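Local coordinates for ferric uptake regulation protein (Helicobacter pylori, PDB 2XIG) that acts as a global transcriptional repressor, a homodimer that binds the operators of the genes it represses with Fe(2+) as cofactor, at the interface of chains A and B. Coordinates in Å, arbitrary orientation; residue numbers count along the deposited sequence, not the author numbering. Chains: chain A/B, Ferric uptake regulation protein.

The interface of chains A and B. Residues chain A 100, 111, 113, 116, 138; chain B 120, 123, 127.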
loop_
_atom_site.group_PDB
_atom_site.type_symbol
_atom_site.label_atom_id
_atom_site.label_comp_id
_atom_site.label_asym_id
_atom_site.label_seq_id
_atom_site.Cartn_x
_atom_site.Cartn_y
_atom_site.Cartn_z
ATOM N N ILE A 100 12.835 -15.123 -4.084
ATOM C CA ILE A 100 11.780 -14.674 -4.980
ATOM C C ILE A 100 10.456 -14.855 -4.243
ATOM O O ILE A 100 10.238 -15.894 -3.620
ATOM C CB ILE A 100 11.758 -15.550 -6.243
ATOM C CG1 ILE A 100 13.016 -15.303 -7.079
ATOM C CG2 ILE A 100 10.496 -15.285 -7.066
ATOM C CD1 ILE A 100 13.290 -16.381 -8.122
ATOM N N PHE A 111 16.938 -18.997 -4.076
ATOM C CA PHE A 111 17.935 -19.088 -5.141
ATOM C C PHE A 111 19.266 -18.521 -4.687
ATOM O O PHE A 111 19.332 -17.712 -3.757
ATOM C CB PHE A 111 17.469 -18.372 -6.424
ATOM C CG PHE A 111 17.487 -16.860 -6.338
ATOM C CD1 PHE A 111 16.412 -16.162 -5.798
ATOM C CD2 PHE A 111 18.576 -16.138 -6.808
ATOM C CE1 PHE A 111 16.428 -14.775 -5.718
ATOM C CE2 PHE A 111 18.602 -14.755 -6.736
ATOM C CZ PHE A 111 17.524 -14.069 -6.190
ATOM N N ASP A 113 22.601 -17.361 -7.074
ATOM C CA ASP A 113 23.195 -17.294 -8.405
ATOM C C ASP A 113 24.641 -16.818 -8.326
ATOM O O ASP A 113 24.899 -15.645 -8.049
ATOM C CB ASP A 113 22.384 -16.341 -9.287
ATOM C CG ASP A 113 22.767 -16.433 -10.750
ATOM O OD1 ASP A 113 22.494 -17.478 -11.372
ATOM O OD2 ASP A 113 23.324 -15.454 -11.285
ATOM N N ILE A 116 25.450 -13.515 -10.076
ATOM C CA ILE A 116 24.941 -12.341 -9.382
ATOM C C ILE A 116 25.826 -11.997 -8.188
ATOM O O ILE A 116 26.172 -10.836 -7.970
ATOM C CB ILE A 116 23.495 -12.552 -8.903
ATOM C CG1 ILE A 116 22.550 -12.600 -10.106
ATOM C CG2 ILE A 116 23.090 -11.460 -7.918
ATOM C CD1 ILE A 116 21.091 -12.536 -9.749
ATOM N N MET A 138 13.173 -10.520 -4.977
ATOM C CA MET A 138 12.531 -10.300 -6.263
ATOM C C MET A 138 11.064 -10.578 -6.087
ATOM O O MET A 138 10.693 -11.646 -5.623
ATOM C CB MET A 138 13.061 -11.293 -7.280
ATOM C CG MET A 138 14.531 -11.523 -7.188
ATOM S SD MET A 138 15.349 -10.718 -8.546
ATOM C CE MET A 138 16.275 -12.119 -9.160
ATOM N N GLN B 120 18.838 -10.726 -12.927
ATOM C CA GLN B 120 17.700 -10.935 -12.040
ATOM C C GLN B 120 16.506 -11.475 -12.819
ATOM O O GLN B 120 15.788 -12.354 -12.346
ATOM C CB GLN B 120 17.318 -9.629 -11.336
ATOM C CG GLN B 120 18.271 -9.246 -10.205
ATOM C CD GLN B 120 17.976 -7.866 -9.621
ATOM O OE1 GLN B 120 17.353 -7.025 -10.268
ATOM N NE2 GLN B 120 18.432 -7.630 -8.396
ATOM N N VAL B 123 17.182 -15.197 -13.840
ATOM C CA VAL B 123 16.891 -16.091 -12.724
ATOM C C VAL B 123 15.390 -16.361 -12.592
ATOM O O VAL B 123 14.954 -17.509 -12.514
ATOM C CB VAL B 123 17.385 -15.488 -11.404
ATOM C CG1 VAL B 123 16.893 -16.310 -10.225
ATOM C CG2 VAL B 123 18.902 -15.390 -11.407
ATOM N N TYR B 127 12.118 -19.868 -13.620
ATOM C CA TYR B 127 10.952 -20.408 -12.924
ATOM C C TYR B 127 9.671 -20.079 -13.678
ATOM O O TYR B 127 8.566 -20.327 -13.194
ATOM C CB TYR B 127 10.889 -19.864 -11.492
ATOM C CG TYR B 127 12.108 -20.232 -10.680
ATOM C CD1 TYR B 127 12.213 -21.481 -10.079
ATOM C CD2 TYR B 127 13.169 -19.347 -10.539
ATOM C CE1 TYR B 127 13.331 -21.832 -9.351
ATOM C CE2 TYR B 127 14.296 -19.694 -9.811
ATOM C CZ TYR B 127 14.366 -20.938 -9.220
ATOM O OH TYR B 127 15.478 -21.293 -8.492
#
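B:Val123 meets A:Phe111 face on, its methyl CG1 3.8 Å above the ring and displaced toward the rim at CD2. The two side chains cross at about a right angle. CG1 is anti to the backbone N (chi1 171°), which turns one branch of the valine to the ring and the other, CG2, toward A:Asp113 and A:Ile116. CG2 of B:Val123 lies 4.0 Å from CD1 of A:Ile116. Chain A thus touches both branches of B:Val123, which buries 64 Å², the largest share in this patch. A:Asp113 and B:Val123 run past each other in opposite directions, with CB, CG and OD1 of the aspartate along CG2 of the valine. Oxygen OD2 of A:Asp113 takes a hydrogen bond from the backbone N of A:Ile116 at 3.1 Å, on the anti side and 28° out of the carboxylate plane. That bond caps the start of helix 114-125 and helps hold the carboxylate in position beside the valine.

A:Phe111 also has its CB 4.1 Å from the phenol oxygen OH of B:Tyr127. The tyrosine ring presents its CD2 and CE2 side to A:Ile100, whose terminal methyl CD1 is 3.8 Å from CD2. Further back along the chain B helix, A:Met138, bent at chi2 and chi3 (chi3 -127°), packs obliquely against B:Gln120. The sulfur SD of A:Met138 lies 3.6 Å from CB of B:Gln120. Its methyl CE reaches the glutamine's backbone, 3.4 Å from CA.

Helix 114-125 of chain B and B:Tyr127 beyond it pack here on strands 98-102, 108-111 and 130-141 of chain A, and on the loop at A:Asp113 and the first turn of chain A's own helix 114-125. The patch belongs to the dimerization region of the Fur homodimer, and the two-fold axis repeats it.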